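PDB 3G7G: UPF0311 protein CA_C3321 from Clostridium acetobutylicum ATCC 824, which is of unknown function and belongs to the UPF0311 (DUF3237) family, possibly assembling into oligomers. Local coordinates for the interface of chains A and B. Residues are numbered along the deposited sequence; one frame, centred on the assembly and turned at random. Chains: chain A/B, UPF0311 protein CA_C3321.

Contact 1: the interface of chains A and B. Residues chain A 27-28, 36; chain B 56, 78, 86, 88, 127.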
ATOM      1  N   ILE A  27       9.133  14.452 -13.931  1.00 29.06           N
ATOM      2  CA  ILE A  27       8.137  15.259 -13.234  1.00 28.87           C
ATOM      3  C   ILE A  27       8.833  16.342 -12.420  1.00 28.26           C
ATOM      4  O   ILE A  27       8.571  17.534 -12.574  1.00 28.32           O
ATOM      5  CB  ILE A  27       7.255  14.385 -12.292  1.00 28.73           C
ATOM      6  CG1 ILE A  27       6.697  13.149 -13.032  1.00 28.25           C
ATOM      7  CG2 ILE A  27       6.168  15.213 -11.622  1.00 26.87           C
ATOM      8  CD1 ILE A  27       6.071  13.424 -14.406  1.00 27.75           C
ATOM      9  N   GLY A  28       9.729  15.951 -11.542  1.00 27.79           N
ATOM     10  CA  GLY A  28      10.309  16.937 -10.680  1.00 27.43           C
ATOM     11  C   GLY A  28      11.408  16.410  -9.827  1.00 28.00           C
ATOM     12  O   GLY A  28      11.527  15.214  -9.653  1.00 28.76           O
ATOM     13  N   ARG A  36      11.481  12.351  -9.300  1.00 27.07           N
ATOM     14  CA  ARG A  36      10.348  11.550  -9.739  1.00 27.36           C
ATOM     15  C   ARG A  36      10.248  11.575 -11.254  1.00 28.21           C
ATOM     16  O   ARG A  36      10.205  12.660 -11.860  1.00 27.86           O
ATOM     17  CB  ARG A  36       9.051  12.113  -9.142  1.00 26.30           C
ATOM     18  CG  ARG A  36       7.668  11.532  -9.654  1.00 25.76           C
ATOM     19  CD  ARG A  36       7.441  10.112  -9.223  1.00 21.09           C
ATOM     20  NE  ARG A  36       7.414  10.072  -7.761  1.00 23.06           N
ATOM     21  CZ  ARG A  36       7.270   8.974  -7.024  1.00 21.85           C
ATOM     22  NH1 ARG A  36       7.196   7.785  -7.581  1.00 23.55           N
ATOM     23  NH2 ARG A  36       7.231   9.061  -5.704  1.00 21.85           N
TER
ATOM     24  N   LEU B  56       0.510  16.299 -17.250  1.00 29.09           N
ATOM     25  CA  LEU B  56       1.684  15.868 -18.028  1.00 29.00           C
ATOM     26  C   LEU B  56       1.448  14.490 -18.660  1.00 29.10           C
ATOM     27  O   LEU B  56       0.481  13.846 -18.333  1.00 28.53           O
ATOM     28  CB  LEU B  56       2.893  15.843 -17.106  1.00 28.32           C
ATOM     29  CG  LEU B  56       3.420  17.187 -16.611  1.00 28.53           C
ATOM     30  CD1 LEU B  56       4.562  17.041 -15.612  1.00 24.54           C
ATOM     31  CD2 LEU B  56       3.915  18.034 -17.801  1.00 29.58           C
ATOM     32  N   ALA B  78       0.655  13.433 -13.182  1.00 24.74           N
ATOM     33  CA  ALA B  78       1.340  14.612 -12.732  1.00 24.58           C
ATOM     34  C   ALA B  78       0.804  15.842 -13.426  1.00 24.92           C
ATOM     35  O   ALA B  78       0.191  15.766 -14.482  1.00 23.98           O
ATOM     36  CB  ALA B  78       2.845  14.475 -12.984  1.00 24.01           C
ATOM     37  N   ALA B  86       5.893  21.335 -10.599  1.00 27.82           N
ATOM     38  CA  ALA B  86       5.198  20.086 -10.843  1.00 26.89           C
ATOM     39  C   ALA B  86       4.592  19.530  -9.577  1.00 26.80           C
ATOM     40  O   ALA B  86       5.102  19.744  -8.489  1.00 27.91           O
ATOM     41  CB  ALA B  86       6.148  19.080 -11.406  1.00 26.32           C
ATOM     42  N   TYR B  88       3.049  15.587  -8.423  1.00 27.31           N
ATOM     43  CA  TYR B  88       2.800  14.194  -8.727  1.00 26.35           C
ATOM     44  C   TYR B  88       1.655  13.711  -7.831  1.00 25.99           C
ATOM     45  O   TYR B  88       1.638  13.971  -6.629  1.00 27.69           O
ATOM     46  CB  TYR B  88       4.074  13.397  -8.530  1.00 27.19           C
ATOM     47  CG  TYR B  88       3.859  11.920  -8.619  1.00 27.76           C
ATOM     48  CD1 TYR B  88       3.532  11.315  -9.834  1.00 28.15           C
ATOM     49  CD2 TYR B  88       3.966  11.116  -7.493  1.00 29.06           C
ATOM     50  CE1 TYR B  88       3.298   9.938  -9.915  1.00 27.06           C
ATOM     51  CE2 TYR B  88       3.763   9.763  -7.573  1.00 28.03           C
ATOM     52  CZ  TYR B  88       3.414   9.187  -8.785  1.00 27.72           C
ATOM     53  OH  TYR B  88       3.231   7.839  -8.864  1.00 30.00           O
ATOM     54  N   TYR B 127       7.975  19.683  -5.154  1.00 24.43           N
ATOM     55  CA  TYR B 127       9.442  19.872  -5.215  1.00 24.69           C
ATOM     56  C   TYR B 127       9.827  21.330  -5.058  1.00 25.42           C
ATOM     57  O   TYR B 127      10.859  21.770  -5.538  1.00 24.97           O
ATOM     58  CB  TYR B 127      10.033  19.294  -6.527  1.00 23.79           C
ATOM     59  CG  TYR B 127       9.318  18.051  -6.937  1.00 22.79           C
ATOM     60  CD1 TYR B 127       9.783  16.796  -6.545  1.00 23.58           C
ATOM     61  CD2 TYR B 127       8.168  18.117  -7.697  1.00 20.79           C
ATOM     62  CE1 TYR B 127       9.090  15.637  -6.885  1.00 22.65           C
ATOM     63  CE2 TYR B 127       7.486  16.969  -8.061  1.00 22.14           C
ATOM     64  CZ  TYR B 127       7.942  15.730  -7.624  1.00 22.69           C
ATOM     65  OH  TYR B 127       7.239  14.597  -7.981  1.00 25.71           O
TER

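Contact 2: the interface of chains A and B. Residues chain A 76, 88, 125; chain B 36, 38, 62, 74.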
ATOM      1  N   ARG A  76       3.250  -0.669 -13.089  1.00 22.23           N
ATOM      2  CA  ARG A  76       1.965  -1.284 -13.290  1.00 22.63           C
ATOM      3  C   ARG A  76       1.785  -1.479 -14.760  1.00 23.49           C
ATOM      4  O   ARG A  76       1.739  -0.487 -15.528  1.00 23.35           O
ATOM      5  CB  ARG A  76       0.839  -0.397 -12.813  1.00 21.67           C
ATOM      6  CG  ARG A  76       0.885  -0.061 -11.364  1.00 22.38           C
ATOM      7  CD  ARG A  76      -0.182   0.958 -11.062  1.00 21.49           C
ATOM      8  NE  ARG A  76      -0.436   1.033  -9.647  1.00 22.18           N
ATOM      9  CZ  ARG A  76      -1.274   1.872  -9.080  1.00 22.38           C
ATOM     10  NH1 ARG A  76      -1.937   2.725  -9.814  1.00 23.67           N
ATOM     11  NH2 ARG A  76      -1.448   1.845  -7.764  1.00 25.36           N
ATOM     12  N   TYR A  88      -2.088  -9.082 -14.741  1.00 26.83           N
ATOM     13  CA  TYR A  88      -1.827  -7.733 -14.328  1.00 26.38           C
ATOM     14  C   TYR A  88      -0.757  -7.761 -13.235  1.00 26.78           C
ATOM     15  O   TYR A  88      -0.860  -8.512 -12.247  1.00 28.37           O
ATOM     16  CB  TYR A  88      -3.112  -7.116 -13.818  1.00 26.24           C
ATOM     17  CG  TYR A  88      -2.908  -5.782 -13.212  1.00 26.58           C
ATOM     18  CD1 TYR A  88      -2.457  -4.706 -13.986  1.00 25.96           C
ATOM     19  CD2 TYR A  88      -3.144  -5.575 -11.863  1.00 26.59           C
ATOM     20  CE1 TYR A  88      -2.242  -3.450 -13.416  1.00 25.81           C
ATOM     21  CE2 TYR A  88      -2.954  -4.330 -11.298  1.00 26.02           C
ATOM     22  CZ  TYR A  88      -2.487  -3.279 -12.076  1.00 25.60           C
ATOM     23  OH  TYR A  88      -2.310  -2.043 -11.506  1.00 27.51           O
ATOM     24  N   GLU A 125      -2.293 -10.399 -10.611  1.00 23.33           N
ATOM     25  CA  GLU A 125      -3.738 -10.550 -10.641  1.00 23.19           C
ATOM     26  C   GLU A 125      -4.084 -11.310 -11.912  1.00 22.49           C
ATOM     27  O   GLU A 125      -3.661 -10.924 -12.961  1.00 22.59           O
ATOM     28  CB  GLU A 125      -4.391  -9.183 -10.576  1.00 23.03           C
ATOM     29  CG  GLU A 125      -5.863  -9.219 -10.606  1.00 22.61           C
ATOM     30  CD  GLU A 125      -6.447  -7.886 -10.574  1.00 23.97           C
ATOM     31  OE1 GLU A 125      -6.733  -7.347 -11.647  1.00 22.14           O
ATOM     32  OE2 GLU A 125      -6.622  -7.363  -9.471  1.00 29.35           O
TER
ATOM     33  N   ARG B  36     -10.506  -5.781 -14.425  1.00 25.48           N
ATOM     34  CA  ARG B  36      -9.342  -4.895 -14.446  1.00 26.04           C
ATOM     35  C   ARG B  36      -9.161  -4.190 -15.789  1.00 26.16           C
ATOM     36  O   ARG B  36      -9.040  -4.825 -16.840  1.00 24.75           O
ATOM     37  CB  ARG B  36      -8.068  -5.718 -14.142  1.00 25.11           C
ATOM     38  CG  ARG B  36      -6.685  -4.945 -14.166  1.00 25.01           C
ATOM     39  CD  ARG B  36      -6.523  -3.866 -13.097  1.00 22.47           C
ATOM     40  NE  ARG B  36      -6.586  -4.461 -11.751  1.00 21.70           N
ATOM     41  CZ  ARG B  36      -6.481  -3.790 -10.609  1.00 24.22           C
ATOM     42  NH1 ARG B  36      -6.333  -2.483 -10.609  1.00 25.65           N
ATOM     43  NH2 ARG B  36      -6.553  -4.415  -9.451  1.00 24.80           N
ATOM     44  N   LEU B  38      -6.974  -0.502 -17.532  1.00 27.33           N
ATOM     45  CA  LEU B  38      -6.095   0.658 -17.429  1.00 27.15           C
ATOM     46  C   LEU B  38      -6.647   1.768 -18.336  1.00 27.30           C
ATOM     47  O   LEU B  38      -6.941   1.546 -19.532  1.00 26.49           O
ATOM     48  CB  LEU B  38      -4.665   0.288 -17.805  1.00 25.80           C
ATOM     49  CG  LEU B  38      -4.031  -0.877 -17.038  1.00 27.03           C
ATOM     50  CD1 LEU B  38      -2.640  -1.299 -17.650  1.00 22.30           C
ATOM     51  CD2 LEU B  38      -3.939  -0.579 -15.528  1.00 25.22           C
ATOM     52  N   SER B  62      -5.490   2.896 -12.952  1.00 26.67           N
ATOM     53  CA  SER B  62      -5.687   1.478 -12.831  1.00 26.56           C
ATOM     54  C   SER B  62      -6.949   1.235 -11.983  1.00 26.57           C
ATOM     55  O   SER B  62      -7.040   1.666 -10.824  1.00 26.31           O
ATOM     56  CB  SER B  62      -4.465   0.822 -12.215  1.00 26.25           C
ATOM     57  OG  SER B  62      -4.585  -0.568 -12.244  1.00 27.60           O
ATOM     58  N   SER B  74      -7.224   3.678  -8.791  1.00 26.02           N
ATOM     59  CA  SER B  74      -5.902   4.162  -8.402  1.00 25.94           C
ATOM     60  C   SER B  74      -5.228   4.840  -9.573  1.00 25.36           C
ATOM     61  O   SER B  74      -4.707   4.169 -10.437  1.00 26.05           O
ATOM     62  CB  SER B  74      -5.056   2.997  -7.870  1.00 26.14           C
ATOM     63  OG  SER B  74      -3.852   3.466  -7.276  1.00 27.29           O
TER

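Contact 1: the interface of chains A and B
Strand 25-30 of chain A, with the start of strand 34-47, lies against strands 71-81 and 86-96 of chain B and the loops that carry B:Leu56 and B:Tyr127. A:Ile27 puts both of its branches to use. Its CG2 methyl is turned anti to the backbone N and meets the methyl of B:Ala78 at 3.7 Å from CG2 to CB, with B:Ala86 CB a little farther off. The other branch, CG1 and CD1, runs over B:Ala78 towards B:Leu56, whose CD1 lies 4.1 Å from A:Ile27 CD1; the two side chains run antiparallel where they pass. Next along the strand, A:Gly28 lies flat on the ring of B:Tyr127, its CA over the middle of the face at 3.8 Å from the centroid; with no side chain in between, backbone and ring come together directly. The same tyrosine directs its hydroxyl at the aliphatic root of A:Arg36, B:Tyr127 OH to A:Arg36 CB 3.3 Å. Beyond that point A:Arg36 bends at chi2 and chi3 (69° and 61°), which folds it over B:Tyr88: CD sits above the ring centre, and the guanidinium lies nearly parallel to the ring, the planes 14° apart, with A:Arg36 CZ 3.6 Å from B:Tyr88 CE2. Aliphatic and aromatic packing thus joins the two subunits here, in what may be a dimer contact.

Contact 2: the interface of chains A and B
Strands 71-81, 86-96 and 117-126 of chain A face strands 34-47, 60-65 and 71-81 of chain B through a polar patch built round an arginine-carboxylate pair. B:Arg36 grips A:Glu125 side-on with two nearly straight hydrogen bonds, one to each carboxylate oxygen: NE to OE1 at 2.9 Å, which is also the salt bridge, and NH2 to OE2 at 2.9 Å. Both oxygens are met on their syn sides, by donors tilted roughly 25° out of the carboxylate plane, and lie close to the guanidinium plane. A:Glu125 reaches the pair as an extended chain, with CG anti to the backbone N (chi1 180°), and its approach is at about a right angle to the arginine. The ring of A:Tyr88 covers one face of the same guanidinium, nearly parallel to it (15°). The guanidinium is therefore held at its edge by the two charged hydrogen bonds and on a face by the aromatic ring, which should limit its rotation. At the far end of the ring, the hydroxyl of A:Tyr88 accepts a hydrogen bond from B:Ser62, OG to OH 2.8 Å. B:Leu38 brings its CD2 methyl to A:Tyr88 CE1, 3.9 Å away, adding an apolar contact beside this polar end. Farther along, A:Arg76 stretches out from CG to NE and meets B:Ser74 end-on: NH2 and NH1 both give hydrogen bonds to the one hydroxyl, NH2 to OG at 2.9 Å and NH1 to OG at 3.3 Å, with OG in the guanidinium plane. The patch lies where strands of the two subunits face each other, with every side chain named here borne by a strand.

The C-alpha centres of contact 1 and contact 2 are about 21 Å apart, and both lie within one two-fold symmetric interface, where each has a twin with the chains exchanged. Strands 34-47, 71-81 and 86-96 serve in both, with the chains' roles partly swapped: Arg36 comes from chain A in contact 1 and from chain B in contact 2, and each time meets Tyr88 of the other subunit. The two Arg36-Tyr88 pairings are two-fold mates, so the Ile27, Gly28 and Tyr127 packing and the Glu125 salt bridge are expected round each of them.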